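Local structure of neurotoxin (1ZB7) at residues A[2-6]-A[96-100]; A[117-121]-A[131-136]; A[120-124]-A[177-181]. The protein is the light chain of botulinum neurotoxin type G, a zinc endopeptidase that cleaves synaptobrevins-1, -2 and -3 once translocated into the host cytosol. One frame throughout, in Å; residues are numbered along the deposited sequence.

In the fold
All three contacts lie in loops or at a helix end around the eight-stranded mixed sheet of the zinc protease. Interaction 1 comes first along the chain and lays the N-terminal segment, ahead of strand 19-23, against the end of helix 82-99. Helix 103-114 borders it and then leads into residues 117-124, from which interactions 2 and 3 both start. These two share Gly-120 and Asn-121, and their centres are about 9 Å apart; the centre of interaction 1 is about 27 Å from that of interaction 2 and 33 Å from that of interaction 3. The pair ties one loop to the segment leading into strand 137-142 and to the loop between strands 171-173 and 191-194.

Interaction 1 of 3, residues A[2-6]-A[96-100]; sequences PVNIK and FNRIN
Asn-100 and Val-3 make the direct polar link. The side-chain ND2 of Asn-100 donates to the backbone O of Val-3 at 2.9 Å, a bent bond with an N-H...O angle of 139°, and the donor is tilted from the carbonyl plane. Two waters add to it. One accepts from Val-3 N at 2.8 Å and probably donates to OD1 of Asn-100, so both ends of that amide are turned to the same residue. The other receives from Asn-97 ND2 and donates to Ile-5 O at 2.7 Å.

The apolar share belongs to Ile-5. With CG1 anti to the carbonyl carbon (chi1 -53°) and the chain extended beyond it (chi2 179°), CD1 is carried forward to the helix end. There CD1 of Ile-5 rests 3.8 Å from CB of Phe-96 and 3.6 Å from CB of Asn-100, and it lies 3.4 Å from the backbone O of Phe-96. That same oxygen takes the last-turn bond from Asn-100 N. The Asn-97 side chain passes Ile-5 in the opposite direction, its OD1 3.6 Å from Ile-5 CB.

Leu-109 of helix 103-114 packs on Phe-96 and Asn-100, while Leu-228 meets the Phe-96 side chain from helix 224-239, which carries the HExxH zinc motif. The arrangement is an extended N-terminal segment packed against the C-terminal end of helix 82-99 in the M27 protease fold.

Interaction 2 of 3, residues A[117-121]-A[131-136]; sequences PYLGN and ANVANV
This contact closes the base of the loop that joins helix 103-114 to strand 137-142 of the mixed sheet, with the short strand 128-129 on the way. Inverse gamma turns centred on Leu-119 and Asn-132 bend its two sides, and the buried amide of Asn-135 bridges them. ND2 of Asn-135 donates to Gly-120 O at 2.9 Å along a nearly straight line (168°). The acceptor lies in the plane of the donating amide, but the nitrogen stands above the plane of the glycine carbonyl. OD1 of the same amide receives ND2 of Asn-121 at 2.8 Å, again nearly straight (163°). Gripped at both ends, the Asn-135 amide has its rotation fixed; chi1 of 54°, which sets CG between backbone N and carbonyl carbon, folds it back over its own chain to reach both partners. The other end of the Asn-121 amide, OD1, is taken by Ser-123.

Van der Waals contacts flank this polar link. CD2 of Leu-119 meets CG1 of Val-136 at 3.8 Å, their side chains crossing at about a right angle, and Met-155 of strand 150-155 packs on both. CB of Pro-117 sits 3.9 Å from Asn-135 O, while its own carbonyl is held by the hydroxyl of Tyr-323. Val-133 brings CB to 4.0 Å from ND2 of Asn-121.

Interaction 3 of 3, residues A[120-124]-A[177-181]; sequences GNAST and MNGHS
Ala-122 sets its methyl over one face of the His-180 imidazole. CB stands 3.8 Å from the ring centroid, 29° off the ring normal, a CH-pi contact displaced toward the side of the ring where CG lies, 3.4 Å away. The backbone N of Ser-123 is over the same face near the rim; its CB approaches NE2 of His-180 at 3.7 Å. His-180 reaches this place because its CG sits between backbone N and carbonyl carbon (chi1 59°).

Asn-121 meets the ring at its CE1 corner. The two side chains cross at about a right angle, amide and imidazole planes are 34° apart, and OD1 comes obliquely to 3.4 Å from CE1. Along its other branch, ND2, the nitrogen bonded to Asn-135, is touched by CE of Met-177 at 3.6 Å; bends at chi2 and chi3 curl the methionine chain so that the methyl, rather than the sulfur, leads.

The presenting surface is a type I beta turn from Asn-121 to Thr-124, reinforced by an Asx turn: OD1 of Asn-121 accepts Ser-123 N at 3.0 Å, in plane on a lone pair. Thr-124 N and OG1 both donate to Asn-121 O, closing the turn on the far side. A water joins the segments as well, accepting from Ala-122 N and lying 2.6 Å from ND1 of His-180.

Glu-185 packs against the histidine from its own loop, which connects strands 171-173 and 191-194 at one edge of the mixed sheet; Arg-302 of helix 282-303 reaches the opposing turn, bonding Thr-124 O.

Interaction 1 of 3, residues A[2-6]-A[96-100]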
loop_
_atom_site.group_PDB
_atom_site.type_symbol
_atom_site.label_atom_id
_atom_site.label_comp_id
_atom_site.label_asym_id
_atom_site.label_seq_id
_atom_site.Cartn_x
_atom_site.Cartn_y
_atom_site.Cartn_z
ATOM N N PRO A 2 -21.294 -14.120 28.452
ATOM C CA PRO A 2 -21.190 -12.785 27.858
ATOM C C PRO A 2 -21.290 -11.718 28.932
ATOM O O PRO A 2 -22.033 -11.868 29.908
ATOM C CB PRO A 2 -22.386 -12.699 26.902
ATOM C CG PRO A 2 -22.945 -14.092 26.847
ATOM C CD PRO A 2 -22.624 -14.692 28.191
ATOM N N VAL A 3 -20.472 -10.687 28.722
ATOM C CA VAL A 3 -20.318 -9.492 29.557
ATOM C C VAL A 3 -21.677 -8.747 29.680
ATOM O O VAL A 3 -22.469 -8.712 28.741
ATOM C CB VAL A 3 -19.193 -8.690 28.910
ATOM C CG1 VAL A 3 -19.590 -7.308 28.341
ATOM C CG2 VAL A 3 -17.893 -8.793 29.721
ATOM N N ASN A 4 -21.939 -8.230 30.866
ATOM C CA ASN A 4 -23.064 -7.368 31.047
ATOM C C ASN A 4 -22.778 -5.920 30.606
ATOM O O ASN A 4 -21.807 -5.347 30.993
ATOM C CB ASN A 4 -23.538 -7.383 32.508
ATOM C CG ASN A 4 -24.750 -6.457 32.736
ATOM O OD1 ASN A 4 -24.593 -5.277 33.199
ATOM N ND2 ASN A 4 -25.947 -6.945 32.365
ATOM N N ILE A 5 -23.716 -5.328 29.909
ATOM C CA ILE A 5 -23.581 -3.944 29.435
ATOM C C ILE A 5 -24.705 -3.109 30.071
ATOM O O ILE A 5 -25.881 -3.368 29.818
ATOM C CB ILE A 5 -23.593 -3.855 27.881
ATOM C CG1 ILE A 5 -22.533 -4.820 27.326
ATOM C CG2 ILE A 5 -23.354 -2.439 27.444
ATOM C CD1 ILE A 5 -22.430 -4.864 25.856
ATOM N N LYS A 6 -24.300 -2.136 30.895
ATOM C CA LYS A 6 -25.219 -1.317 31.636
ATOM C C LYS A 6 -25.710 -0.090 30.850
ATOM O O LYS A 6 -24.939 0.542 30.172
ATOM C CB LYS A 6 -24.585 -0.886 32.968
ATOM C CG LYS A 6 -25.608 -0.325 33.915
ATOM C CD LYS A 6 -25.109 -0.233 35.290
ATOM C CE LYS A 6 -26.093 0.716 36.042
ATOM N NZ LYS A 6 -25.748 0.665 37.497
ATOM N N PHE A 96 -21.801 -1.258 21.709
ATOM C CA PHE A 96 -21.295 -2.394 22.461
ATOM C C PHE A 96 -22.329 -3.506 22.489
ATOM O O PHE A 96 -21.968 -4.676 22.452
ATOM C CB PHE A 96 -20.840 -2.037 23.879
ATOM C CG PHE A 96 -19.478 -1.441 23.943
ATOM C CD1 PHE A 96 -19.306 -0.062 23.898
ATOM C CD2 PHE A 96 -18.370 -2.248 24.047
ATOM C CE1 PHE A 96 -18.012 0.531 23.909
ATOM C CE2 PHE A 96 -17.027 -1.697 24.084
ATOM C CZ PHE A 96 -16.848 -0.300 24.032
ATOM N N ASN A 97 -23.600 -3.172 22.586
ATOM C CA ASN A 97 -24.644 -4.224 22.552
ATOM C C ASN A 97 -24.642 -4.989 21.245
ATOM O O ASN A 97 -24.771 -6.190 21.243
ATOM C CB ASN A 97 -26.035 -3.698 22.886
ATOM C CG ASN A 97 -26.266 -3.549 24.383
ATOM O OD1 ASN A 97 -25.872 -4.398 25.177
ATOM N ND2 ASN A 97 -26.828 -2.447 24.767
ATOM N N ARG A 98 -24.413 -4.289 20.156
ATOM C CA ARG A 98 -24.231 -4.889 18.880
ATOM C C ARG A 98 -23.030 -5.864 18.814
ATOM O O ARG A 98 -23.188 -7.021 18.365
ATOM C CB ARG A 98 -24.216 -3.802 17.798
ATOM C CG ARG A 98 -23.834 -4.288 16.384
ATOM C CD ARG A 98 -24.653 -3.519 15.310
ATOM N NE ARG A 98 -24.266 -3.881 13.950
ATOM C CZ ARG A 98 -24.506 -5.035 13.341
ATOM N NH1 ARG A 98 -25.150 -6.019 13.962
ATOM N NH2 ARG A 98 -24.068 -5.225 12.084
ATOM N N ILE A 99 -21.877 -5.426 19.290
ATOM C CA ILE A 99 -20.700 -6.244 19.314
ATOM C C ILE A 99 -21.024 -7.476 20.155
ATOM O O ILE A 99 -20.711 -8.614 19.808
ATOM C CB ILE A 99 -19.490 -5.480 19.906
ATOM C CG1 ILE A 99 -19.069 -4.378 18.910
ATOM C CG2 ILE A 99 -18.323 -6.464 20.238
ATOM C CD1 ILE A 99 -18.273 -3.238 19.490
ATOM N N ASN A 100 -21.683 -7.226 21.269
ATOM C CA ASN A 100 -22.060 -8.274 22.199
ATOM C C ASN A 100 -23.164 -9.261 21.660
ATOM O O ASN A 100 -23.474 -10.180 22.382
ATOM C CB ASN A 100 -22.398 -7.680 23.594
ATOM C CG ASN A 100 -21.997 -8.617 24.761
ATOM O OD1 ASN A 100 -20.925 -9.321 24.718
ATOM N ND2 ASN A 100 -22.769 -8.526 25.879
HETATM O O HOH W 1 -19.153 -10.614 26.273
HETATM O O HOH W 2 -27.514 -2.408 27.840
#

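Interaction 2 of 3, residues A[117-121]-A[131-136]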
loop_
_atom_site.group_PDB
_atom_site.type_symbol
_atom_site.label_atom_id
_atom_site.label_comp_id
_atom_site.label_asym_id
_atom_site.label_seq_id
_atom_site.Cartn_x
_atom_site.Cartn_y
_atom_site.Cartn_z
ATOM N N PRO A 117 -3.800 -4.475 32.699
ATOM C CA PRO A 117 -2.376 -4.136 32.626
ATOM C C PRO A 117 -1.598 -4.661 33.847
ATOM O O PRO A 117 -2.150 -4.803 34.959
ATOM C CB PRO A 117 -2.345 -2.593 32.556
ATOM C CG PRO A 117 -3.799 -2.178 32.548
ATOM C CD PRO A 117 -4.688 -3.312 32.557
ATOM N N TYR A 118 -0.348 -5.053 33.599
ATOM C CA TYR A 118 0.574 -5.371 34.630
ATOM C C TYR A 118 0.770 -4.165 35.544
ATOM O O TYR A 118 0.845 -3.009 35.104
ATOM C CB TYR A 118 1.876 -5.871 34.002
ATOM C CG TYR A 118 2.871 -6.468 35.002
ATOM C CD1 TYR A 118 2.819 -7.828 35.312
ATOM C CD2 TYR A 118 3.823 -5.673 35.641
ATOM C CE1 TYR A 118 3.739 -8.410 36.255
ATOM C CE2 TYR A 118 4.748 -6.257 36.601
ATOM C CZ TYR A 118 4.668 -7.625 36.891
ATOM O OH TYR A 118 5.468 -8.236 37.817
ATOM N N LEU A 119 0.821 -4.428 36.853
ATOM C CA LEU A 119 1.196 -3.415 37.883
ATOM C C LEU A 119 2.680 -3.009 37.857
ATOM O O LEU A 119 3.448 -3.325 38.736
ATOM C CB LEU A 119 0.764 -3.892 39.258
ATOM C CG LEU A 119 -0.653 -4.401 39.397
ATOM C CD1 LEU A 119 -0.960 -4.713 40.784
ATOM C CD2 LEU A 119 -1.743 -3.381 38.857
ATOM N N GLY A 120 3.079 -2.303 36.817
ATOM C CA GLY A 120 4.438 -1.834 36.684
ATOM C C GLY A 120 4.795 -1.548 35.243
ATOM O O GLY A 120 3.980 -1.629 34.373
ATOM N N ASN A 121 6.064 -1.259 34.996
ATOM C CA ASN A 121 6.610 -0.963 33.660
ATOM C C ASN A 121 8.105 -1.092 33.800
ATOM O O ASN A 121 8.555 -1.406 34.845
ATOM C CB ASN A 121 6.229 0.423 33.127
ATOM C CG ASN A 121 6.487 1.550 34.110
ATOM O OD1 ASN A 121 7.586 1.731 34.579
ATOM N ND2 ASN A 121 5.478 2.368 34.344
ATOM N N ALA A 131 1.005 -0.110 41.419
ATOM C CA ALA A 131 -0.265 0.315 40.837
ATOM C C ALA A 131 -0.296 1.798 40.550
ATOM O O ALA A 131 -1.066 2.262 39.738
ATOM C CB ALA A 131 -1.389 -0.049 41.768
ATOM N N ASN A 132 0.557 2.547 41.207
ATOM C CA ASN A 132 0.482 3.968 41.184
ATOM C C ASN A 132 1.297 4.535 40.047
ATOM O O ASN A 132 2.112 5.439 40.278
ATOM C CB ASN A 132 1.048 4.521 42.477
ATOM C CG ASN A 132 2.521 4.083 42.675
ATOM O OD1 ASN A 132 2.858 3.008 43.336
ATOM N ND2 ASN A 132 3.430 4.894 42.073
ATOM N N VAL A 133 1.179 3.945 38.859
ATOM C CA VAL A 133 1.926 4.401 37.714
ATOM C C VAL A 133 0.966 4.676 36.555
ATOM O O VAL A 133 -0.121 4.083 36.497
ATOM C CB VAL A 133 3.007 3.403 37.286
ATOM C CG1 VAL A 133 4.077 3.311 38.369
ATOM C CG2 VAL A 133 2.424 2.053 36.908
ATOM N N ALA A 134 1.434 5.493 35.607
ATOM C CA ALA A 134 0.557 6.149 34.635
ATOM C C ALA A 134 -0.012 5.162 33.641
ATOM O O ALA A 134 -1.128 5.378 33.170
ATOM C CB ALA A 134 1.307 7.283 33.913
ATOM N N ASN A 135 0.694 4.050 33.386
ATOM C CA ASN A 135 0.103 3.002 32.532
ATOM C C ASN A 135 -0.985 2.150 33.222
ATOM O O ASN A 135 -1.605 1.282 32.571
ATOM C CB ASN A 135 1.176 2.064 31.899
ATOM C CG ASN A 135 2.106 1.426 32.885
ATOM O OD1 ASN A 135 2.826 2.121 33.628
ATOM N ND2 ASN A 135 2.190 0.071 32.854
ATOM N N VAL A 136 -1.148 2.324 34.533
ATOM C CA VAL A 136 -2.049 1.504 35.285
ATOM C C VAL A 136 -3.313 2.257 35.837
ATOM O O VAL A 136 -4.440 1.756 35.688
ATOM C CB VAL A 136 -1.321 0.733 36.449
ATOM C CG1 VAL A 136 -2.350 0.072 37.357
ATOM C CG2 VAL A 136 -0.369 -0.369 35.909
#

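Interaction 3 of 3, residues A[120-124]-A[177-181]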
loop_
_atom_site.group_PDB
_atom_site.type_symbol
_atom_site.label_atom_id
_atom_site.label_comp_id
_atom_site.label_asym_id
_atom_site.label_seq_id
_atom_site.Cartn_x
_atom_site.Cartn_y
_atom_site.Cartn_z
ATOM N N GLY A 120 3.079 -2.303 36.817
ATOM C CA GLY A 120 4.438 -1.834 36.684
ATOM C C GLY A 120 4.795 -1.548 35.243
ATOM O O GLY A 120 3.980 -1.629 34.373
ATOM N N ASN A 121 6.064 -1.259 34.996
ATOM C CA ASN A 121 6.610 -0.963 33.660
ATOM C C ASN A 121 8.105 -1.092 33.800
ATOM O O ASN A 121 8.555 -1.406 34.845
ATOM C CB ASN A 121 6.229 0.423 33.127
ATOM C CG ASN A 121 6.487 1.550 34.110
ATOM O OD1 ASN A 121 7.586 1.731 34.579
ATOM N ND2 ASN A 121 5.478 2.368 34.344
ATOM N N ALA A 122 8.840 -0.879 32.711
ATOM C CA ALA A 122 10.299 -1.022 32.667
ATOM C C ALA A 122 11.007 -0.330 33.787
ATOM O O ALA A 122 12.052 -0.756 34.161
ATOM C CB ALA A 122 10.859 -0.460 31.298
ATOM N N SER A 123 10.454 0.733 34.340
ATOM C CA SER A 123 11.145 1.481 35.379
ATOM C C SER A 123 10.714 1.107 36.761
ATOM O O SER A 123 11.186 1.696 37.737
ATOM C CB SER A 123 10.793 2.948 35.194
ATOM O OG SER A 123 9.410 3.092 35.539
ATOM N N THR A 124 9.776 0.165 36.905
ATOM C CA THR A 124 9.453 -0.291 38.269
ATOM C C THR A 124 10.342 -1.445 38.653
ATOM O O THR A 124 10.652 -2.259 37.809
ATOM C CB THR A 124 7.935 -0.590 38.441
ATOM O OG1 THR A 124 7.516 -1.555 37.483
ATOM C CG2 THR A 124 7.131 0.689 38.160
ATOM N N MET A 177 5.583 6.404 28.513
ATOM C CA MET A 177 6.408 6.771 29.641
ATOM C C MET A 177 7.671 7.469 29.161
ATOM O O MET A 177 7.867 7.687 27.941
ATOM C CB MET A 177 6.756 5.510 30.438
ATOM C CG MET A 177 5.572 4.469 30.578
ATOM S SD MET A 177 4.090 4.979 31.486
ATOM C CE MET A 177 4.843 5.671 32.977
ATOM N N ASN A 178 8.493 7.853 30.133
ATOM C CA ASN A 178 9.823 8.404 29.872
ATOM C C ASN A 178 10.794 7.259 29.513
ATOM O O ASN A 178 11.199 6.454 30.380
ATOM C CB ASN A 178 10.325 9.198 31.090
ATOM C CG ASN A 178 11.741 9.739 30.897
ATOM O OD1 ASN A 178 12.595 9.616 31.806
ATOM N ND2 ASN A 178 12.011 10.322 29.703
ATOM N N GLY A 179 11.162 7.212 28.233
ATOM C CA GLY A 179 11.902 6.086 27.672
ATOM C C GLY A 179 10.881 5.048 27.212
ATOM O O GLY A 179 10.097 5.292 26.297
ATOM N N HIS A 180 10.878 3.914 27.899
ATOM C CA HIS A 180 10.088 2.717 27.560
ATOM C C HIS A 180 8.579 2.825 27.096
ATOM O O HIS A 180 7.883 3.866 27.237
ATOM C CB HIS A 180 10.175 1.814 28.770
ATOM C CG HIS A 180 9.637 2.456 30.023
ATOM N ND1 HIS A 180 8.304 2.363 30.408
ATOM C CD2 HIS A 180 10.254 3.218 30.967
ATOM C CE1 HIS A 180 8.136 3.038 31.535
ATOM N NE2 HIS A 180 9.299 3.562 31.898
ATOM N N SER A 181 8.084 1.720 26.537
ATOM C CA SER A 181 6.703 1.663 26.035
ATOM C C SER A 181 5.968 0.373 26.426
ATOM O O SER A 181 6.119 -0.659 25.772
ATOM C CB SER A 181 6.674 1.808 24.542
ATOM O OG SER A 181 5.318 1.747 24.131
HETATM O O HOH W 3 7.373 0.007 29.991
#